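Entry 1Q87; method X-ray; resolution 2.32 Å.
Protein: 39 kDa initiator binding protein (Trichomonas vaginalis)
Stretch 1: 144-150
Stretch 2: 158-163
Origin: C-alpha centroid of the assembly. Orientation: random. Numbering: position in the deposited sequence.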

ATOM      1  N   ASP A 144       5.687  20.792  15.001  1.00114.56           N
ATOM      2  CA  ASP A 144       5.232  19.407  14.881  1.00114.58           C
ATOM      3  C   ASP A 144       5.824  18.714  13.644  1.00113.90           C
ATOM      4  O   ASP A 144       6.897  19.104  13.168  1.00113.98           O
ATOM      5  N   SER A 145       5.146  17.685  13.131  1.00110.71           N
ATOM      6  CA  SER A 145       5.657  16.971  11.960  1.00107.17           C
ATOM      7  C   SER A 145       4.634  16.010  11.337  1.00103.35           C
ATOM      8  O   SER A 145       3.604  15.699  11.940  1.00101.42           O
ATOM      9  N   ILE A 146       4.943  15.539  10.130  1.00 96.66           N
ATOM     10  CA  ILE A 146       4.078  14.633   9.382  1.00 89.31           C
ATOM     11  C   ILE A 146       4.306  13.157   9.723  1.00 86.05           C
ATOM     12  O   ILE A 146       5.397  12.748  10.128  1.00 82.62           O
ATOM     13  N   SER A 147       3.265  12.353   9.526  1.00 86.56           N
ATOM     14  CA  SER A 147       3.314  10.915   9.799  1.00 78.99           C
ATOM     15  C   SER A 147       2.194  10.163   9.067  1.00 76.57           C
ATOM     16  O   SER A 147       1.045  10.619   9.032  1.00 69.89           O
ATOM     17  N   GLY A 148       2.529   9.013   8.483  1.00 72.22           N
ATOM     18  CA  GLY A 148       1.525   8.230   7.781  1.00 57.48           C
ATOM     19  C   GLY A 148       1.726   6.737   7.950  1.00 55.28           C
ATOM     20  O   GLY A 148       2.868   6.283   8.075  1.00 54.35           O
ATOM     21  N   TRP A 149       0.626   5.978   7.966  1.00 48.92           N
ATOM     22  CA  TRP A 149       0.695   4.525   8.101  1.00 45.01           C
ATOM     23  C   TRP A 149      -0.585   3.949   7.549  1.00 44.10           C
ATOM     24  O   TRP A 149      -1.533   4.683   7.297  1.00 43.94           O
ATOM     25  N   PHE A 150      -0.607   2.639   7.328  1.00 39.70           N
ATOM     26  CA  PHE A 150      -1.790   1.981   6.825  1.00 39.79           C
ATOM     27  C   PHE A 150      -2.531   1.445   8.045  1.00 43.72           C
ATOM     28  O   PHE A 150      -1.919   0.946   8.987  1.00 44.79           O
ATOM     29  N   LEU A 158      -4.461   4.398   3.752  1.00 36.66           N
ATOM     30  CA  LEU A 158      -3.306   5.081   4.318  1.00 43.01           C
ATOM     31  C   LEU A 158      -3.820   6.260   5.161  1.00 46.41           C
ATOM     32  O   LEU A 158      -4.556   7.122   4.682  1.00 44.75           O
ATOM     33  N   ILE A 159      -3.444   6.296   6.426  1.00 50.86           N
ATOM     34  CA  ILE A 159      -3.877   7.395   7.277  1.00 55.71           C
ATOM     35  C   ILE A 159      -2.713   8.379   7.319  1.00 51.95           C
ATOM     36  O   ILE A 159      -1.583   7.941   7.466  1.00 49.07           O
ATOM     37  N   LEU A 160      -3.000   9.682   7.177  1.00 58.12           N
ATOM     38  CA  LEU A 160      -1.995  10.775   7.184  1.00 62.17           C
ATOM     39  C   LEU A 160      -2.255  11.846   8.229  1.00 68.41           C
ATOM     40  O   LEU A 160      -3.302  12.520   8.196  1.00 60.85           O
ATOM     41  N   LYS A 161      -1.285  12.026   9.121  1.00 75.26           N
ATOM     42  CA  LYS A 161      -1.381  13.005  10.205  1.00 84.72           C
ATOM     43  C   LYS A 161      -0.621  14.287   9.900  1.00 85.21           C
ATOM     44  O   LYS A 161       0.570  14.375  10.162  1.00 83.93           O
ATOM     45  N   THR A 162      -1.329  15.277   9.356  1.00 92.06           N
ATOM     46  CA  THR A 162      -0.739  16.562   8.988  1.00 95.44           C
ATOM     47  C   THR A 162      -1.211  17.697   9.900  1.00 99.68           C
ATOM     48  O   THR A 162      -2.066  17.494  10.775  1.00 99.86           O
ATOM     49  N   PRO A 163      -0.645  18.911   9.716  1.00102.43           N
ATOM     50  CA  PRO A 163      -1.020  20.082  10.522  1.00100.76           C
ATOM     51  C   PRO A 163      -2.538  20.258  10.575  1.00100.24           C
ATOM     52  O   PRO A 163      -3.144  20.303  11.655  1.00 96.44           O
TER

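Two neighbouring antiparallel strands make this contact, so its side chains do not interdigitate as they would between layers; they lie beside one another on the two faces of a sheet. The backbone sets the register. Trp149 and Ile159 form a hydrogen-bonded pair, with Trp149 N to Ile159 O at 3.0 Å and Ile159 N to Trp149 O at 2.6 Å. Farther along, Lys161 N donates to Ser147 O at 2.7 Å, while the return bond from Ser147 N to Lys161 O is weak at 3.4 Å. Every polar bond between the stretches is therefore main chain to main chain, and the side chains add apolar cover.

Trp149 contributes the most surface, 89 Å². Its CB points to the face it shares with Ser147, Ile159 and Lys161, and chi1 in the p well with chi2 at 98° brings the indole nearer the neighbouring strand. Ile159, in the m, t rotamer, packs against it: Ile159 CG2 lies 3.6 Å from Trp149 CZ2 and over one face of the six-membered ring, 4.1 Å from its centroid, a CH-pi contact. The same ring reaches diagonally along the strand, so that Lys161 CB sits at its edge, 4.3 Å from Trp149 CZ3. Lys161 has chi1 in t, and its long chain then leads away from the first stretch; what it lends here is aliphatic carbon near its root, and its amine finds no partner across the contact. Beside it, Ser147 CB comes within 4.4 Å of Lys161 CB, and the t-rotamer Ser147 hydroxyl makes no hydrogen bond to the second stretch.

The other face is buried and built around Leu158, which gives up 75 Å². Its t, p rotamer places Leu158 CD1 3.3 Å from Trp149 O and 4.1 Å from Gly148 C, against the backbone. Leu158 CB, meanwhile, covers one face of the Phe150 ring, 4.1 Å from the centroid; Phe150, with chi1 at m, carries its ring nearer to the other strand than its CB direction alone would suggest.

Gly148 lies opposite Leu160 in the register. With chi1 m and chi2 t, Leu160 puts CD2 3.8 Å from Gly148 CA, in space that a CB on Gly148 would contest: an ideal one would lie 2.8 Å from Leu160 CD2, a clash. The rule to read is pairwise: ring over aliphatic carbon on each face, and glycine where a neighbour's methyl takes up the room a CB would need.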

ATOM      1  CB  ASP A 144       3.698  19.371  14.850  1.00115.80           C
ATOM      2  CG  ASP A 144       3.078  19.841  16.165  1.00118.31           C
ATOM      3  OD1 ASP A 144       3.419  20.962  16.613  1.00113.12           O
ATOM      4  OD2 ASP A 144       2.255  19.093  16.749  1.00116.61           O
ATOM      5  CB  SER A 145       6.934  16.204  12.339  1.00109.36           C
ATOM      6  OG  SER A 145       7.659  15.796  11.188  1.00110.69           O
ATOM      7  CB  ILE A 146       4.308  14.800   7.883  1.00 91.16           C
ATOM      8  CG1 ILE A 146       4.556  16.265   7.546  1.00 97.74           C
ATOM      9  CG2 ILE A 146       3.101  14.336   7.125  1.00 93.82           C
ATOM     10  CD1 ILE A 146       5.378  16.461   6.258  1.00 99.58           C
ATOM     11  CB  SER A 147       3.185  10.677  11.299  1.00 75.62           C
ATOM     12  OG  SER A 147       3.020   9.309  11.582  1.00 77.44           O
ATOM     13  CB  TRP A 149       0.871   4.109   9.565  1.00 41.11           C
ATOM     14  CG  TRP A 149      -0.305   4.464  10.445  1.00 55.89           C
ATOM     15  CD1 TRP A 149      -1.335   3.641  10.839  1.00 52.38           C
ATOM     16  CD2 TRP A 149      -0.620   5.766  10.946  1.00 55.54           C
ATOM     17  NE1 TRP A 149      -2.272   4.360  11.547  1.00 56.18           N
ATOM     18  CE2 TRP A 149      -1.856   5.663  11.627  1.00 56.57           C
ATOM     19  CE3 TRP A 149       0.030   7.013  10.886  1.00 55.69           C
ATOM     20  CZ2 TRP A 149      -2.465   6.775  12.246  1.00 70.05           C
ATOM     21  CZ3 TRP A 149      -0.572   8.118  11.501  1.00 62.53           C
ATOM     22  CH2 TRP A 149      -1.808   7.988  12.173  1.00 66.36           C
ATOM     23  CB  PHE A 150      -1.384   0.864   5.839  1.00 43.17           C
ATOM     24  CG  PHE A 150      -1.062   1.389   4.442  1.00 40.92           C
ATOM     25  CD1 PHE A 150      -2.071   1.510   3.490  1.00 37.73           C
ATOM     26  CD2 PHE A 150       0.245   1.730   4.089  1.00 33.49           C
ATOM     27  CE1 PHE A 150      -1.796   1.946   2.197  1.00 39.16           C
ATOM     28  CE2 PHE A 150       0.553   2.174   2.791  1.00 44.34           C
ATOM     29  CZ  PHE A 150      -0.483   2.275   1.839  1.00 39.00           C
ATOM     30  CB  LEU A 158      -2.374   5.602   3.205  1.00 41.97           C
ATOM     31  CG  LEU A 158      -1.256   6.566   3.657  1.00 40.92           C
ATOM     32  CD1 LEU A 158      -0.242   5.782   4.492  1.00 38.18           C
ATOM     33  CD2 LEU A 158      -0.573   7.269   2.433  1.00 43.41           C
ATOM     34  CB  ILE A 159      -4.180   6.904   8.706  1.00 52.71           C
ATOM     35  CG1 ILE A 159      -5.314   5.884   8.688  1.00 53.32           C
ATOM     36  CG2 ILE A 159      -4.556   8.084   9.597  1.00 57.07           C
ATOM     37  CD1 ILE A 159      -5.544   5.263  10.068  1.00 50.52           C
ATOM     38  CB  LEU A 160      -1.961  11.479   5.839  1.00 62.63           C
ATOM     39  CG  LEU A 160      -1.030  10.830   4.836  1.00 77.28           C
ATOM     40  CD1 LEU A 160      -1.165  11.503   3.468  1.00 77.88           C
ATOM     41  CD2 LEU A 160       0.390  10.944   5.394  1.00 79.79           C
ATOM     42  CB  LYS A 161      -0.860  12.399  11.512  1.00 83.92           C
ATOM     43  CG  LYS A 161      -1.149  13.239  12.740  1.00 88.85           C
ATOM     44  CD  LYS A 161      -1.788  12.392  13.824  1.00 94.43           C
ATOM     45  CE  LYS A 161      -2.226  13.227  15.015  1.00 99.43           C
ATOM     46  NZ  LYS A 161      -3.223  12.503  15.861  1.00 95.91           N
ATOM     47  CB  THR A 162      -1.111  16.946   7.535  1.00 96.43           C
ATOM     48  OG1 THR A 162      -2.444  17.477   7.493  1.00 96.14           O
ATOM     49  CG2 THR A 162      -1.041  15.727   6.636  1.00 99.73           C
ATOM     50  CB  PRO A 163      -0.331  21.220   9.786  1.00 98.64           C
ATOM     51  CG  PRO A 163       0.962  20.580   9.375  1.00 96.67           C
ATOM     52  CD  PRO A 163       0.503  19.238   8.843  1.00100.05           C
TER